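Local coordinates for aminoglycoside N(3)-acetyltransferase (Enterobacter cloacae, PDB 6NP3), which transfers an acetyl group from acetyl-CoA to the 3-amino group of 2-deoxystreptamine antibiotics such as gentamicin, thereby probably conferring resistance to them, at residues 15-28 with 154-168. Numbering follows the deposited sequence.
With LLL ((2R,3R,4R,5R)-2-((1S,2S,3R,4S,6R)-4,6-diamino-3-((2R,3R,6S)-3-amino-6-(aminomethyl)-tetrahydro-2H-pyran-2-yloxy)-2-hydr oxycyclohexyloxy)-5-methyl-4-(methylamino)-tetrahydro-2H-pyran-3,5-diol), chain B.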
ATOM      1  N   LEU A  15       4.390 -15.076 -14.598  1.00 15.99           N
ATOM      2  CA  LEU A  15       4.928 -14.806 -13.275  1.00 15.99           C
ATOM      3  C   LEU A  15       4.171 -15.544 -12.186  1.00 16.55           C
ATOM      4  O   LEU A  15       4.685 -15.699 -11.070  1.00 18.46           O
ATOM      5  CB  LEU A  15       4.823 -13.308 -13.044  1.00 16.98           C
ATOM      6  CG  LEU A  15       5.575 -12.751 -11.849  1.00 18.02           C
ATOM      7  CD1 LEU A  15       7.070 -12.879 -12.042  1.00 18.75           C
ATOM      8  CD2 LEU A  15       5.173 -11.303 -11.634  1.00 17.77           C
ATOM      9  N   GLY A  16       2.948 -15.975 -12.474  1.00 15.11           N
ATOM     10  CA  GLY A  16       2.191 -16.758 -11.530  1.00 15.28           C
ATOM     11  C   GLY A  16       0.898 -16.128 -11.076  1.00 14.35           C
ATOM     12  O   GLY A  16       0.236 -16.686 -10.211  1.00 14.94           O
ATOM     13  N   VAL A  17       0.499 -15.004 -11.648  1.00 14.08           N
ATOM     14  CA  VAL A  17      -0.823 -14.478 -11.347  1.00 13.46           C
ATOM     15  C   VAL A  17      -1.884 -15.358 -11.986  1.00 14.37           C
ATOM     16  O   VAL A  17      -1.800 -15.705 -13.170  1.00 15.93           O
ATOM     17  CB  VAL A  17      -0.955 -13.051 -11.868  1.00 13.55           C
ATOM     18  CG1 VAL A  17      -2.343 -12.518 -11.538  1.00 14.30           C
ATOM     19  CG2 VAL A  17       0.087 -12.137 -11.234  1.00 14.42           C
ATOM     20  N   ARG A  18      -2.862 -15.769 -11.197  1.00 14.29           N
ATOM     21  CA  ARG A  18      -3.918 -16.657 -11.636  1.00 15.04           C
ATOM     22  C   ARG A  18      -5.274 -15.998 -11.454  1.00 14.20           C
ATOM     23  O   ARG A  18      -5.473 -15.140 -10.582  1.00 13.82           O
ATOM     24  CB  ARG A  18      -3.897 -17.945 -10.831  1.00 16.79           C
ATOM     25  CG  ARG A  18      -2.645 -18.781 -11.047  1.00 19.78           C
ATOM     26  CD  ARG A  18      -2.601 -19.359 -12.458  1.00 23.42           C
ATOM     27  NE  ARG A  18      -1.354 -20.049 -12.774  1.00 27.05           N
ATOM     28  CZ  ARG A  18      -0.311 -19.489 -13.378  1.00 28.16           C
ATOM     29  NH1 ARG A  18      -0.330 -18.214 -13.713  1.00 23.99           N
ATOM     30  NH2 ARG A  18       0.764 -20.211 -13.629  1.00 29.90           N
ATOM     31  N   SER A  19      -6.219 -16.406 -12.300  0.52 15.11           N
ATOM     32  CA  SER A  19      -7.597 -15.975 -12.137  0.52 15.56           C
ATOM     33  C   SER A  19      -8.050 -16.254 -10.712  0.52 14.09           C
ATOM     34  O   SER A  19      -7.803 -17.331 -10.159  0.52 14.98           O
ATOM     35  CB  SER A  19      -8.497 -16.694 -13.148  0.52 18.26           C
ATOM     36  OG  SER A  19      -8.147 -16.350 -14.481  0.52 21.16           O
ATOM     37  N   GLY A  20      -8.687 -15.257 -10.113  1.00 13.14           N
ATOM     38  CA  GLY A  20      -9.150 -15.355  -8.757  1.00 12.73           C
ATOM     39  C   GLY A  20      -8.199 -14.814  -7.713  1.00 11.91           C
ATOM     40  O   GLY A  20      -8.574 -14.728  -6.542  1.00 12.14           O
ATOM     41  N   ASP A  21      -6.977 -14.465  -8.091  1.00 11.52           N
ATOM     42  CA  ASP A  21      -6.007 -14.020  -7.105  1.00 11.67           C
ATOM     43  C   ASP A  21      -6.394 -12.662  -6.514  1.00 11.44           C
ATOM     44  O   ASP A  21      -7.097 -11.850  -7.120  1.00 11.82           O
ATOM     45  CB  ASP A  21      -4.618 -13.895  -7.743  1.00 12.14           C
ATOM     46  CG  ASP A  21      -3.883 -15.224  -7.910  1.00 12.93           C
ATOM     47  OD1 ASP A  21      -4.377 -16.271  -7.477  1.00 13.86           O
ATOM     48  OD2 ASP A  21      -2.751 -15.176  -8.454  1.00 13.78           O
ATOM     49  N   MET A  22      -5.824 -12.415  -5.335  1.00 10.92           N
ATOM     50  CA  MET A  22      -5.906 -11.166  -4.579  1.00 10.69           C
ATOM     51  C   MET A  22      -4.501 -10.563  -4.660  1.00 10.80           C
ATOM     52  O   MET A  22      -3.566 -11.095  -4.047  1.00 11.88           O
ATOM     53  CB  MET A  22      -6.245 -11.524  -3.130  1.00 11.30           C
ATOM     54  CG  MET A  22      -6.049 -10.410  -2.095  1.00 12.23           C
ATOM     55  SD  MET A  22      -7.276  -9.130  -2.057  1.00 12.79           S
ATOM     56  CE  MET A  22      -6.573  -7.931  -3.181  1.00 12.72           C
ATOM     57  N   VAL A  23      -4.339  -9.469  -5.412  0.83 11.01           N
ATOM     58  CA  VAL A  23      -3.018  -8.920  -5.733  0.83 11.28           C
ATOM     59  C   VAL A  23      -2.910  -7.469  -5.278  0.83 11.30           C
ATOM     60  O   VAL A  23      -3.803  -6.654  -5.549  0.83 11.85           O
ATOM     61  CB  VAL A  23      -2.725  -9.038  -7.240  0.83 13.06           C
ATOM     62  CG1 VAL A  23      -1.439  -8.333  -7.627  0.83 13.67           C
ATOM     63  CG2 VAL A  23      -2.705 -10.487  -7.641  0.83 14.51           C
ATOM     64  N   MET A  24      -1.782  -7.142  -4.629  1.00 11.18           N
ATOM     65  CA  MET A  24      -1.445  -5.772  -4.250  1.00 10.98           C
ATOM     66  C   MET A  24      -0.220  -5.370  -5.055  1.00 11.10           C
ATOM     67  O   MET A  24       0.887  -5.885  -4.797  1.00 11.82           O
ATOM     68  CB  MET A  24      -1.147  -5.681  -2.756  1.00 11.08           C
ATOM     69  CG  MET A  24      -0.802  -4.285  -2.301  1.00 12.31           C
ATOM     70  SD  MET A  24      -0.850  -4.156  -0.522  1.00 13.46           S
ATOM     71  CE  MET A  24      -0.720  -2.399  -0.349  1.00 14.49           C
ATOM     72  N   PRO A  25      -0.353  -4.463  -6.008  1.00 11.61           N
ATOM     73  CA  PRO A  25       0.790  -4.079  -6.834  1.00 12.25           C
ATOM     74  C   PRO A  25       1.560  -2.893  -6.267  1.00 12.82           C
ATOM     75  O   PRO A  25       1.011  -1.975  -5.657  1.00 13.49           O
ATOM     76  CB  PRO A  25       0.134  -3.706  -8.174  1.00 13.53           C
ATOM     77  CG  PRO A  25      -1.163  -3.078  -7.742  1.00 14.61           C
ATOM     78  CD  PRO A  25      -1.615  -3.880  -6.512  1.00 12.72           C
ATOM     79  N   HIS A  26       2.851  -2.911  -6.568  1.00 13.55           N
ATOM     80  CA  HIS A  26       3.765  -1.800  -6.324  1.00 13.90           C
ATOM     81  C   HIS A  26       4.514  -1.642  -7.633  1.00 13.42           C
ATOM     82  O   HIS A  26       5.197  -2.570  -8.058  1.00 15.32           O
ATOM     83  CB  HIS A  26       4.758  -2.070  -5.180  1.00 14.76           C
ATOM     84  CG  HIS A  26       4.102  -2.218  -3.848  1.00 15.42           C
ATOM     85  ND1 HIS A  26       3.499  -1.162  -3.209  1.00 16.38           N
ATOM     86  CD2 HIS A  26       3.914  -3.303  -3.065  1.00 16.78           C
ATOM     87  CE1 HIS A  26       2.980  -1.590  -2.070  1.00 17.29           C
ATOM     88  NE2 HIS A  26       3.220  -2.878  -1.959  1.00 16.73           N
ATOM     89  N   VAL A  27       4.398  -0.488  -8.274  1.00 13.80           N
ATOM     90  CA  VAL A  27       4.826  -0.354  -9.668  1.00 14.77           C
ATOM     91  C   VAL A  27       5.757   0.840  -9.853  1.00 15.93           C
ATOM     92  O   VAL A  27       5.450   1.955  -9.415  1.00 18.05           O
ATOM     93  CB  VAL A  27       3.609  -0.192 -10.602  1.00 15.30           C
ATOM     94  CG1 VAL A  27       4.037  -0.089 -12.072  1.00 16.29           C
ATOM     95  CG2 VAL A  27       2.614  -1.309 -10.383  1.00 14.91           C
ATOM     96  N   SER A  28       6.864   0.611 -10.554  1.00 17.66           N
ATOM     97  CA  SER A  28       7.664   1.680 -11.145  1.00 18.43           C
ATOM     98  C   SER A  28       7.335   1.762 -12.640  1.00 19.07           C
ATOM     99  O   SER A  28       7.772   0.922 -13.435  1.00 19.35           O
ATOM    100  CB  SER A  28       9.148   1.397 -10.954  1.00 20.23           C
ATOM    101  OG  SER A  28       9.917   2.281 -11.769  1.00 23.82           O
ATOM    102  N   ALA A 154      -5.322 -14.568   1.219  1.00 12.37           N
ATOM    103  CA  ALA A 154      -4.410 -15.212   0.286  1.00 12.69           C
ATOM    104  C   ALA A 154      -3.665 -14.179  -0.545  1.00 11.54           C
ATOM    105  O   ALA A 154      -3.325 -14.423  -1.693  1.00 12.42           O
ATOM    106  CB  ALA A 154      -5.102 -16.260  -0.603  1.00 14.38           C
ATOM    107  N   GLY A 155      -3.410 -13.004   0.025  1.00 11.26           N
ATOM    108  CA  GLY A 155      -2.875 -11.920  -0.769  1.00 11.51           C
ATOM    109  C   GLY A 155      -1.507 -12.247  -1.350  1.00 10.85           C
ATOM    110  O   GLY A 155      -0.661 -12.877  -0.695  1.00 12.34           O
ATOM    111  N   LYS A 156      -1.258 -11.708  -2.545  1.00 10.82           N
ATOM    112  CA  LYS A 156       0.035 -11.754  -3.211  1.00 11.47           C
ATOM    113  C   LYS A 156       0.484 -10.328  -3.463  1.00 11.79           C
ATOM    114  O   LYS A 156      -0.321  -9.470  -3.851  1.00 12.05           O
ATOM    115  CB  LYS A 156      -0.030 -12.485  -4.551  1.00 12.16           C
ATOM    116  CG  LYS A 156      -0.486 -13.908  -4.453  1.00 12.94           C
ATOM    117  CD  LYS A 156      -0.463 -14.573  -5.812  1.00 13.90           C
ATOM    118  CE  LYS A 156      -0.995 -15.987  -5.780  1.00 14.76           C
ATOM    119  NZ  LYS A 156      -0.858 -16.678  -7.121  1.00 15.26           N
ATOM    120  N   ILE A 157       1.756 -10.058  -3.204  1.00 11.44           N
ATOM    121  CA  ILE A 157       2.330  -8.743  -3.443  1.00 11.75           C
ATOM    122  C   ILE A 157       3.056  -8.791  -4.779  1.00 12.01           C
ATOM    123  O   ILE A 157       3.971  -9.600  -4.971  1.00 13.21           O
ATOM    124  CB  ILE A 157       3.275  -8.334  -2.306  1.00 12.25           C
ATOM    125  CG1 ILE A 157       2.490  -8.231  -0.989  1.00 13.30           C
ATOM    126  CG2 ILE A 157       3.935  -7.003  -2.641  1.00 13.63           C
ATOM    127  CD1 ILE A 157       3.307  -8.278   0.262  1.00 14.92           C
ATOM    128  N   LEU A 158       2.673  -7.914  -5.703  1.00 12.30           N
ATOM    129  CA  LEU A 158       3.194  -7.922  -7.072  1.00 12.43           C
ATOM    130  C   LEU A 158       4.070  -6.686  -7.239  1.00 12.39           C
ATOM    131  O   LEU A 158       3.579  -5.569  -7.364  1.00 13.65           O
ATOM    132  CB  LEU A 158       2.031  -7.913  -8.053  1.00 13.52           C
ATOM    133  CG  LEU A 158       2.373  -7.690  -9.520  1.00 15.24           C
ATOM    134  CD1 LEU A 158       3.358  -8.715 -10.020  1.00 16.00           C
ATOM    135  CD2 LEU A 158       1.095  -7.712 -10.351  1.00 16.76           C
ATOM    136  N   SER A 159       5.368  -6.896  -7.176  1.00 13.49           N
ATOM    137  CA  SER A 159       6.332  -5.817  -7.273  1.00 14.59           C
ATOM    138  C   SER A 159       6.821  -5.765  -8.712  1.00 14.38           C
ATOM    139  O   SER A 159       7.441  -6.717  -9.193  1.00 16.68           O
ATOM    140  CB  SER A 159       7.510  -6.048  -6.330  1.00 16.64           C
ATOM    141  OG  SER A 159       8.521  -5.060  -6.532  1.00 18.44           O
ATOM    142  N   ILE A 160       6.530  -4.660  -9.386  1.00 14.53           N
ATOM    143  CA  ILE A 160       6.857  -4.486 -10.794  1.00 14.97           C
ATOM    144  C   ILE A 160       7.897  -3.381 -10.871  1.00 15.16           C
ATOM    145  O   ILE A 160       7.563  -2.196 -10.965  1.00 16.40           O
ATOM    146  CB  ILE A 160       5.599  -4.173 -11.625  1.00 15.25           C
ATOM    147  CG1 ILE A 160       4.638  -5.348 -11.555  1.00 16.46           C
ATOM    148  CG2 ILE A 160       5.976  -3.854 -13.058  1.00 17.10           C
ATOM    149  CD1 ILE A 160       3.260  -5.051 -12.140  1.00 16.90           C
ATOM    150  N   GLY A 161       9.159  -3.789 -10.846  1.00 16.76           N
ATOM    151  CA  GLY A 161      10.282  -2.882 -10.847  1.00 18.05           C
ATOM    152  C   GLY A 161      10.452  -2.051  -9.597  1.00 18.43           C
ATOM    153  O   GLY A 161      11.277  -1.131  -9.589  1.00 20.56           O
ATOM    154  N   ALA A 162       9.684  -2.315  -8.549  1.00 17.98           N
ATOM    155  CA  ALA A 162       9.778  -1.561  -7.305  1.00 19.62           C
ATOM    156  C   ALA A 162      10.823  -2.171  -6.384  1.00 19.94           C
ATOM    157  O   ALA A 162      11.108  -3.364  -6.440  1.00 21.12           O
ATOM    158  CB  ALA A 162       8.421  -1.561  -6.611  1.00 19.77           C
ATOM    159  N   GLY A 163      11.386  -1.334  -5.526  1.00 21.10           N
ATOM    160  CA  GLY A 163      12.442  -1.767  -4.638  1.00 21.76           C
ATOM    161  C   GLY A 163      11.902  -2.415  -3.384  1.00 20.84           C
ATOM    162  O   GLY A 163      10.693  -2.406  -3.101  1.00 20.33           O
ATOM    163  N   PRO A 164      12.816  -2.961  -2.577  1.00 20.33           N
ATOM    164  CA  PRO A 164      12.396  -3.660  -1.347  1.00 19.51           C
ATOM    165  C   PRO A 164      11.754  -2.750  -0.318  1.00 18.91           C
ATOM    166  O   PRO A 164      11.026  -3.241   0.558  1.00 18.66           O
ATOM    167  CB  PRO A 164      13.696  -4.292  -0.830  1.00 20.90           C
ATOM    168  CG  PRO A 164      14.799  -3.429  -1.440  1.00 22.43           C
ATOM    169  CD  PRO A 164      14.269  -3.043  -2.806  1.00 21.71           C
ATOM    170  N   ASP A 165      11.956  -1.439  -0.427  0.64 17.54           N
ATOM    171  CA  ASP A 165      11.311  -0.493   0.471  0.64 17.02           C
ATOM    172  C   ASP A 165       9.815  -0.382   0.224  0.64 17.32           C
ATOM    173  O   ASP A 165       9.115   0.238   1.032  0.64 18.71           O
ATOM    174  CB  ASP A 165      11.885   0.912   0.250  0.64 18.65           C
ATOM    175  CG  ASP A 165      11.419   1.523  -1.075  0.64 20.74           C
ATOM    176  OD1 ASP A 165      11.943   1.105  -2.117  0.64 21.82           O
ATOM    177  OD2 ASP A 165      10.507   2.378  -1.086  0.64 23.17           O
ATOM    178  N   ALA A 166       9.311  -0.943  -0.874  0.64 16.30           N
ATOM    179  CA  ALA A 166       7.974  -0.624  -1.349  0.64 16.47           C
ATOM    180  C   ALA A 166       6.871  -1.450  -0.707  0.64 15.85           C
ATOM    181  O   ALA A 166       5.707  -1.143  -0.925  0.64 17.05           O
ATOM    182  CB  ALA A 166       7.914  -0.834  -2.861  0.64 17.02           C
ATOM    183  N   VAL A 167       7.204  -2.408   0.150  1.00 15.66           N
ATOM    184  CA  VAL A 167       6.266  -3.457   0.568  1.00 14.03           C
ATOM    185  C   VAL A 167       5.424  -2.996   1.762  1.00 13.05           C
ATOM    186  O   VAL A 167       5.724  -3.278   2.931  1.00 13.36           O
ATOM    187  CB  VAL A 167       7.037  -4.741   0.883  1.00 15.45           C
ATOM    188  CG1 VAL A 167       6.066  -5.843   1.211  1.00 14.54           C
ATOM    189  CG2 VAL A 167       7.986  -5.132  -0.238  1.00 18.55           C
ATOM    190  N   THR A 168       4.345  -2.283   1.454  1.00 12.92           N
ATOM    191  CA  THR A 168       3.504  -1.692   2.489  1.00 12.84           C
ATOM    192  C   THR A 168       3.010  -2.727   3.476  1.00 11.95           C
ATOM    193  O   THR A 168       2.840  -2.419   4.660  1.00 12.52           O
ATOM    194  CB  THR A 168       2.296  -1.021   1.829  1.00 14.11           C
ATOM    195  OG1 THR A 168       2.735  -0.228   0.714  1.00 15.05           O
ATOM    196  CG2 THR A 168       1.520  -0.202   2.793  1.00 16.25           C
TER
HETATM  197  C11 LLL B 301       8.937   6.148   2.238  0.81 25.28           C
HETATM  198  O11 LLL B 301       7.920   5.144   2.496  0.81 19.54           O
HETATM  199  C21 LLL B 301       9.579   5.803   0.897  0.81 28.73           C
HETATM  200  N21 LLL B 301       8.499   5.602  -0.063  0.81 30.20           N
HETATM  201  C31 LLL B 301      10.294   4.506   0.987  0.81 28.69           C
HETATM  202  C41 LLL B 301      11.381   4.631   2.043  0.81 29.31           C
HETATM  203  C51 LLL B 301      10.719   5.036   3.356  0.81 29.22           C
HETATM  204  O51 LLL B 301       9.986   6.218   3.198  0.81 28.20           O
HETATM  205  C61 LLL B 301      11.767   5.286   4.419  0.81 29.85           C
HETATM  206  N61 LLL B 301      11.084   5.682   5.650  0.81 29.57           N
HETATM  207  C12 LLL B 301       4.130   5.584   4.288  0.19 17.21           C
HETATM  208  N12 LLL B 301       3.006   5.718   5.205  0.19 16.97           N
HETATM  209  C22 LLL B 301       4.905   4.291   4.541  0.81 17.33           C
HETATM  210  C32 LLL B 301       5.999   4.203   3.496  0.19 19.27           C
HETATM  211  N32 LLL B 301       6.751   2.960   3.690  0.19 20.46           N
HETATM  212  C42 LLL B 301       6.991   5.365   3.560  0.19 19.52           C
HETATM  213  C52 LLL B 301       6.226   6.685   3.455  0.19 17.92           C
HETATM  214  O52 LLL B 301       7.127   7.739   3.707  0.19 17.59           O
HETATM  215  C62 LLL B 301       5.082   6.777   4.444  0.19 16.77           C
HETATM  216  O62 LLL B 301       4.347   7.954   4.163  0.81 13.57           O
HETATM  217  C13 LLL B 301       4.102   8.855   5.244  0.19 15.22           C
HETATM  218  C23 LLL B 301       2.769   9.536   4.944  0.19 14.76           C
HETATM  219  O23 LLL B 301       1.796   8.529   4.756  0.19 14.71           O
HETATM  220  C33 LLL B 301       2.856  10.345   3.637  0.19 14.73           C
HETATM  221  N33 LLL B 301       1.595  11.089   3.422  0.19 14.61           N
HETATM  222  C43 LLL B 301       4.049  11.318   3.741  0.19 15.04           C
HETATM  223  O43 LLL B 301       3.696  12.294   4.701  0.19 15.19           O
HETATM  224  C53 LLL B 301       5.317  10.570   4.164  0.19 15.04           C
HETATM  225  O53 LLL B 301       5.143   9.845   5.359  0.19 14.96           O
HETATM  226  C83 LLL B 301       4.316  11.977   2.382  0.19 15.40           C
HETATM  227  C93 LLL B 301       1.039  10.807   2.081  0.19 14.62           C
HETATM  228  O   HOH W   1      -3.053 -18.551  -6.794  1.00 28.74           O
HETATM  229  O   HOH W   2      -4.270 -14.648  -4.319  1.00 17.33           O
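Neighbouring parallel strands in the middle of the mixed sheet, 22-27 and 156-160, join through six backbone hydrogen bonds, from K156 N to M22 O (2.8 Å) through to S28 N on I160 O (2.9 Å). K156 runs fully extended beyond CG and carries NZ to D21 OD2 in a 2.8 Å salt bridge, with a weak bond to G16 O. R18 N, at the first position of the 18-21 type II turn, also donates to OD2; the two donors meet the oxygen from opposite faces of the carboxylate, which should pin its rotation and favour the charged form. A water links D21 OD1 to the same NZ. On the sheet face covered by helix 39-50, L158 packs its CB on V23 CG1 and its CD1 on L15 CD2, the latter pair 3.5 Å apart. M24, H26 and I157 lie on the other face, where helix 146-151 covers M24 and I157. The C-terminal ends of both strands lead into the acetyl-CoA site, empty here, where H26, V27, S28 and T168 bind the cofactor. With CG of H26 anti to its carbonyl carbon (chi1 -65°), one imidazole face has A166 O over its centre, 3.0 Å from the plane in the conformer described. I157 CG2 meets the ring edge in plane at CD2 (3.7 Å), and T168 OG1 lies near that plane, 3.1 Å from CE1. D165, in the loop after strand 156-160, lines the gentamicin pocket.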